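Local coordinates for TetR transcriptional regulator (Chloroflexus aurantiacus, PDB 3QBM), which probably binds DNA through an N-terminal helix-turn-helix domain and regulates transcription, as in other TetR-family proteins, at residues 56-70 / 119-131. Numbering follows the deposited sequence. Where two conformers were deposited one is given.
Sequences LAAFDYAAEKVRERF and MLRERVRAVIDEW
Segments 56-70 and 119-131 run nearly parallel, their axes 10.7 Å apart at an angle of 10°, with the CA atoms of Ala63 and Val127 6.9 Å from each other; they join helix 51-74, which follows the predicted helix-turn-helix, to helix 118-144 of the C-terminal, TetR-like region. Phe59 is the knob: its ring, turned away from its own backbone N, sits in a hole formed by Leu120, Arg123, Val124 and Val127, and its CZ lies 3.8 Å from Val124 CG2. Further along, Phe70 meets the indole of Trp131 obliquely, planes 54° apart, and Phe87 and Phe91 extend this aromatic cluster. Two salt bridges, about two turns apart, line one edge of the apolar seam. Arg123 grips Asp60 side-on, with NH2 2.6 Å from OD2 and NE bonded to OD1; Leu56 CB covers one face of the guanidinium. Arg67 holds Glu130 likewise, its NH2 2.6 Å from Glu130 OE1 in an almost straight bond (176°) and its NE on OE2, while NH1 reaches back to Glu64. A leucine in place of Arg67 would probably leave both Glu64 and Glu130 without their cationic mate and the Glu130 carboxylate freer to turn. With two prongs each, these charge pairs fix the rotation of both guanidinium groups beside the apolar seam.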
loop_
_atom_site.group_PDB
_atom_site.type_symbol
_atom_site.label_atom_id
_atom_site.label_comp_id
_atom_site.label_asym_id
_atom_site.label_seq_id
_atom_site.Cartn_x
_atom_site.Cartn_y
_atom_site.Cartn_z
ATOM N N LEU A 56 -8.593 1.007 18.318
ATOM C CA LEU A 56 -7.574 0.012 18.682
ATOM C C LEU A 56 -8.155 -1.370 18.807
ATOM O O LEU A 56 -7.567 -2.355 18.336
ATOM C CB LEU A 56 -6.847 0.377 19.974
ATOM C CG LEU A 56 -5.972 1.631 19.967
ATOM C CD1 LEU A 56 -5.480 1.973 21.381
ATOM C CD2 LEU A 56 -4.793 1.515 18.936
ATOM N N ALA A 57 -9.323 -1.470 19.434
ATOM C CA ALA A 57 -9.969 -2.766 19.574
ATOM C C ALA A 57 -10.412 -3.291 18.203
ATOM O O ALA A 57 -10.247 -4.482 17.919
ATOM C CB ALA A 57 -11.127 -2.667 20.520
ATOM N N ALA A 58 -10.926 -2.389 17.358
ATOM C CA ALA A 58 -11.345 -2.697 15.979
ATOM C C ALA A 58 -10.167 -3.188 15.145
ATOM O O ALA A 58 -10.342 -4.112 14.339
ATOM C CB ALA A 58 -12.004 -1.479 15.295
ATOM N N PHE A 59 -8.979 -2.590 15.303
ATOM C CA PHE A 59 -7.811 -3.127 14.603
ATOM C C PHE A 59 -7.422 -4.522 15.123
ATOM O O PHE A 59 -7.162 -5.443 14.329
ATOM C CB PHE A 59 -6.585 -2.245 14.698
ATOM C CG PHE A 59 -5.420 -2.787 13.913
ATOM C CD1 PHE A 59 -5.321 -2.533 12.569
ATOM C CD2 PHE A 59 -4.481 -3.633 14.510
ATOM C CE1 PHE A 59 -4.287 -3.094 11.821
ATOM C CE2 PHE A 59 -3.444 -4.186 13.778
ATOM C CZ PHE A 59 -3.337 -3.913 12.458
ATOM N N ASP A 60 -7.346 -4.676 16.441
ATOM C CA ASP A 60 -6.989 -5.979 17.042
ATOM C C ASP A 60 -7.893 -7.074 16.487
ATOM O O ASP A 60 -7.456 -8.204 16.253
ATOM C CB ASP A 60 -7.072 -5.919 18.573
ATOM C CG ASP A 60 -5.972 -5.099 19.167
ATOM O OD1 ASP A 60 -4.989 -4.751 18.462
ATOM O OD2 ASP A 60 -6.102 -4.725 20.342
ATOM N N TYR A 61 -9.137 -6.708 16.210
ATOM C CA TYR A 61 -10.120 -7.615 15.651
ATOM C C TYR A 61 -9.823 -7.950 14.200
ATOM O O TYR A 61 -9.957 -9.109 13.775
ATOM C CB TYR A 61 -11.494 -6.995 15.751
ATOM C CG TYR A 61 -12.524 -7.658 14.906
ATOM C CD1 TYR A 61 -13.238 -8.762 15.378
ATOM C CD2 TYR A 61 -12.817 -7.178 13.645
ATOM C CE1 TYR A 61 -14.190 -9.381 14.589
ATOM C CE2 TYR A 61 -13.770 -7.796 12.840
ATOM C CZ TYR A 61 -14.456 -8.893 13.328
ATOM O OH TYR A 61 -15.405 -9.509 12.546
ATOM N N ALA A 62 -9.505 -6.912 13.436
ATOM C CA ALA A 62 -9.078 -7.064 12.048
ATOM C C ALA A 62 -7.799 -7.906 11.992
ATOM O O ALA A 62 -7.706 -8.809 11.172
ATOM C CB ALA A 62 -8.873 -5.697 11.400
ATOM N N ALA A 63 -6.853 -7.649 12.894
ATOM C CA ALA A 63 -5.608 -8.413 12.955
ATOM C C ALA A 63 -5.888 -9.893 13.222
ATOM O O ALA A 63 -5.344 -10.751 12.538
ATOM C CB ALA A 63 -4.655 -7.853 13.994
ATOM N N GLU A 64 -6.764 -10.189 14.188
ATOM C CA GLU A 64 -7.118 -11.583 14.484
ATOM C C GLU A 64 -7.794 -12.246 13.295
ATOM O O GLU A 64 -7.566 -13.425 13.012
ATOM C CB GLU A 64 -8.016 -11.681 15.723
ATOM C CG GLU A 64 -8.492 -13.129 16.039
ATOM C CD GLU A 64 -7.371 -14.116 16.371
ATOM O OE1 GLU A 64 -6.243 -13.689 16.733
ATOM O OE2 GLU A 64 -7.638 -15.343 16.296
ATOM N N LYS A 65 -8.623 -11.514 12.582
ATOM C CA LYS A 65 -9.283 -12.109 11.429
ATOM C C LYS A 65 -8.293 -12.515 10.307
ATOM O O LYS A 65 -8.374 -13.599 9.736
ATOM C CB LYS A 65 -10.253 -11.114 10.876
ATOM C CG LYS A 65 -11.207 -11.671 9.857
ATOM C CD LYS A 65 -12.640 -11.323 10.247
ATOM C CE LYS A 65 -13.086 -12.192 11.414
ATOM N NZ LYS A 65 -14.501 -11.975 11.796
ATOM N N VAL A 66 -7.420 -11.586 9.958
ATOM C CA VAL A 66 -6.317 -11.846 9.032
ATOM C C VAL A 66 -5.513 -13.094 9.486
ATOM O O VAL A 66 -5.235 -13.969 8.679
ATOM C CB VAL A 66 -5.444 -10.577 8.893
ATOM C CG1 VAL A 66 -4.137 -10.872 8.218
ATOM C CG2 VAL A 66 -6.219 -9.484 8.117
ATOM N N ARG A 67 -5.211 -13.173 10.778
ATOM C CA ARG A 67 -4.452 -14.269 11.378
ATOM C C ARG A 67 -5.151 -15.614 11.142
ATOM O O ARG A 67 -4.484 -16.566 10.750
ATOM C CB ARG A 67 -4.251 -14.015 12.881
ATOM C CG ARG A 67 -3.330 -14.958 13.621
ATOM C CD ARG A 67 -3.101 -14.513 15.066
ATOM N NE ARG A 67 -2.480 -13.181 15.103
ATOM C CZ ARG A 67 -3.024 -12.059 15.601
ATOM N NH1 ARG A 67 -4.218 -12.048 16.182
ATOM N NH2 ARG A 67 -2.341 -10.919 15.545
ATOM N N GLU A 68 -6.468 -15.681 11.392
ATOM C CA GLU A 68 -7.282 -16.909 11.175
ATOM C C GLU A 68 -7.224 -17.382 9.707
ATOM O O GLU A 68 -7.137 -18.575 9.405
ATOM C CB GLU A 68 -8.770 -16.663 11.548
ATOM C CG GLU A 68 -9.062 -16.522 13.057
ATOM C CD GLU A 68 -10.503 -16.041 13.420
ATOM O OE1 GLU A 68 -11.306 -15.623 12.541
ATOM O OE2 GLU A 68 -10.816 -16.066 14.634
ATOM N N ARG A 69 -7.330 -16.417 8.812
ATOM C CA ARG A 69 -7.315 -16.618 7.377
ATOM C C ARG A 69 -5.938 -17.202 6.910
ATOM O O ARG A 69 -5.875 -18.150 6.096
ATOM C CB ARG A 69 -7.627 -15.255 6.766
ATOM C CG ARG A 69 -7.803 -15.139 5.290
ATOM C CD ARG A 69 -9.202 -15.425 4.809
ATOM N NE ARG A 69 -9.163 -15.392 3.345
ATOM C CZ ARG A 69 -9.732 -14.468 2.589
ATOM N NH1 ARG A 69 -10.490 -13.530 3.147
ATOM N NH2 ARG A 69 -9.604 -14.526 1.265
ATOM N N PHE A 70 -4.833 -16.657 7.419
ATOM C CA PHE A 70 -3.523 -17.271 7.136
ATOM C C PHE A 70 -3.378 -18.635 7.776
ATOM O O PHE A 70 -2.830 -19.554 7.196
ATOM C CB PHE A 70 -2.374 -16.361 7.548
ATOM C CG PHE A 70 -2.115 -15.281 6.550
ATOM C CD1 PHE A 70 -1.432 -15.559 5.368
ATOM C CD2 PHE A 70 -2.616 -14.013 6.731
ATOM C CE1 PHE A 70 -1.220 -14.606 4.439
ATOM C CE2 PHE A 70 -2.400 -13.037 5.783
ATOM C CZ PHE A 70 -1.713 -13.328 4.637
HETATM N N MSE A 119 0.365 4.224 18.066
HETATM C CA MSE A 119 -0.193 2.987 18.626
HETATM C C MSE A 119 -0.713 2.067 17.538
HETATM O O MSE A 119 -0.445 0.866 17.591
HETATM C CB MSE A 119 -1.254 3.241 19.713
HETATM C CG MSE A 119 -0.661 3.760 21.007
HETATM SE SE MSE A 119 -2.093 4.152 22.294
HETATM C CE MSE A 119 -2.439 2.291 22.803
ATOM N N LEU A 120 -1.431 2.604 16.549
ATOM C CA LEU A 120 -1.831 1.791 15.402
ATOM C C LEU A 120 -0.612 1.333 14.591
ATOM O O LEU A 120 -0.570 0.193 14.148
ATOM C CB LEU A 120 -2.822 2.495 14.487
ATOM C CG LEU A 120 -4.258 2.485 15.012
ATOM C CD1 LEU A 120 -5.130 3.386 14.165
ATOM C CD2 LEU A 120 -4.766 1.069 15.012
ATOM N N ARG A 121 0.361 2.220 14.388
ATOM C CA ARG A 121 1.574 1.862 13.661
ATOM C C ARG A 121 2.264 0.658 14.312
ATOM O O ARG A 121 2.703 -0.279 13.625
ATOM C CB ARG A 121 2.533 3.075 13.556
ATOM C CG ARG A 121 3.818 2.781 12.789
ATOM C CD ARG A 121 4.634 4.033 12.495
ATOM N NE ARG A 121 5.165 4.609 13.720
ATOM C CZ ARG A 121 4.897 5.830 14.206
ATOM N NH1 ARG A 121 4.074 6.696 13.591
ATOM N NH2 ARG A 121 5.484 6.206 15.337
ATOM N N GLU A 122 2.330 0.661 15.643
ATOM C CA GLU A 122 2.979 -0.412 16.370
ATOM C C GLU A 122 2.220 -1.716 16.195
ATOM O O GLU A 122 2.813 -2.786 16.107
ATOM C CB GLU A 122 3.085 -0.069 17.862
ATOM C CG GLU A 122 3.929 -1.093 18.600
ATOM C CD GLU A 122 4.205 -0.704 20.048
ATOM O OE1 GLU A 122 3.345 -0.051 20.678
ATOM O OE2 GLU A 122 5.285 -1.074 20.557
ATOM N N ARG A 123 0.893 -1.621 16.174
ATOM C CA ARG A 123 0.043 -2.790 15.945
ATOM C C ARG A 123 0.193 -3.359 14.518
ATOM O O ARG A 123 0.238 -4.583 14.336
ATOM C CB ARG A 123 -1.404 -2.438 16.239
ATOM C CG ARG A 123 -1.767 -2.580 17.707
ATOM C CD ARG A 123 -3.082 -1.904 17.968
ATOM N NE ARG A 123 -3.837 -2.532 19.047
ATOM C CZ ARG A 123 -3.693 -2.297 20.347
ATOM N NH1 ARG A 123 -2.801 -1.442 20.815
ATOM N NH2 ARG A 123 -4.488 -2.932 21.197
ATOM N N VAL A 124 0.264 -2.463 13.530
ATOM C CA VAL A 124 0.492 -2.866 12.156
ATOM C C VAL A 124 1.850 -3.539 12.096
ATOM O O VAL A 124 1.951 -4.641 11.539
ATOM C CB VAL A 124 0.351 -1.684 11.147
ATOM C CG1 VAL A 124 0.756 -2.082 9.684
ATOM C CG2 VAL A 124 -1.087 -1.173 11.128
ATOM N N ARG A 125 2.874 -2.922 12.696
ATOM C CA ARG A 125 4.223 -3.498 12.689
ATOM C C ARG A 125 4.248 -4.886 13.309
ATOM O O ARG A 125 4.909 -5.784 12.796
ATOM C CB ARG A 125 5.240 -2.553 13.336
ATOM C CG ARG A 125 6.642 -3.104 13.480
ATOM C CD ARG A 125 7.562 -1.982 13.956
ATOM N NE ARG A 125 8.971 -2.327 13.838
ATOM C CZ ARG A 125 9.977 -1.471 13.995
ATOM N NH1 ARG A 125 9.756 -0.189 14.278
ATOM N NH2 ARG A 125 11.218 -1.901 13.859
ATOM N N ALA A 126 3.515 -5.065 14.403
ATOM C CA ALA A 126 3.415 -6.372 15.058
ATOM C C ALA A 126 2.838 -7.444 14.094
ATOM O O ALA A 126 3.340 -8.577 14.048
ATOM C CB ALA A 126 2.586 -6.256 16.335
ATOM N N VAL A 127 1.835 -7.088 13.298
ATOM C CA VAL A 127 1.298 -8.041 12.315
ATOM C C VAL A 127 2.321 -8.388 11.244
ATOM O O VAL A 127 2.516 -9.584 10.944
ATOM C CB VAL A 127 -0.043 -7.640 11.681
ATOM C CG1 VAL A 127 -0.414 -8.637 10.516
ATOM C CG2 VAL A 127 -1.142 -7.585 12.773
ATOM N N ILE A 128 2.981 -7.374 10.687
ATOM C CA ILE A 128 4.029 -7.591 9.690
ATOM C C ILE A 128 5.135 -8.473 10.306
ATOM O O ILE A 128 5.623 -9.376 9.664
ATOM C CB ILE A 128 4.587 -6.271 9.170
ATOM C CG1 ILE A 128 3.495 -5.538 8.337
ATOM C CG2 ILE A 128 5.867 -6.467 8.362
ATOM C CD1 ILE A 128 3.764 -4.081 8.187
ATOM N N ASP A 129 5.496 -8.225 11.565
ATOM C CA ASP A 129 6.499 -9.057 12.239
ATOM C C ASP A 129 6.057 -10.501 12.450
ATOM O O ASP A 129 6.885 -11.400 12.411
ATOM C CB ASP A 129 7.015 -8.394 13.521
ATOM C CG ASP A 129 7.920 -7.201 13.225
ATOM O OD1 ASP A 129 8.329 -7.019 12.058
ATOM O OD2 ASP A 129 8.211 -6.419 14.148
ATOM N N GLU A 130 4.762 -10.744 12.616
ATOM C CA GLU A 130 4.261 -12.133 12.704
ATOM C C GLU A 130 4.466 -12.828 11.364
ATOM O O GLU A 130 4.923 -13.974 11.318
ATOM C CB GLU A 130 2.768 -12.227 13.014
ATOM C CG GLU A 130 2.269 -11.601 14.271
ATOM C CD GLU A 130 0.767 -11.796 14.387
ATOM O OE1 GLU A 130 0.022 -10.793 14.373
ATOM O OE2 GLU A 130 0.321 -12.966 14.424
ATOM N N TRP A 131 4.084 -12.151 10.263
ATOM C CA TRP A 131 4.296 -12.708 8.906
ATOM C C TRP A 131 5.781 -13.017 8.653
ATOM O O TRP A 131 6.136 -14.056 8.120
ATOM C CB TRP A 131 3.791 -11.733 7.806
ATOM C CG TRP A 131 2.318 -11.469 7.844
ATOM C CD1 TRP A 131 1.342 -12.257 8.410
ATOM C CD2 TRP A 131 1.632 -10.389 7.204
ATOM N NE1 TRP A 131 0.113 -11.700 8.199
ATOM C CE2 TRP A 131 0.257 -10.566 7.442
ATOM C CE3 TRP A 131 2.049 -9.298 6.441
ATOM C CZ2 TRP A 131 -0.709 -9.667 6.976
ATOM C CZ3 TRP A 131 1.095 -8.392 5.994
ATOM C CH2 TRP A 131 -0.280 -8.597 6.265
HETATM O O HOH W 1 -2.564 -10.628 12.075
#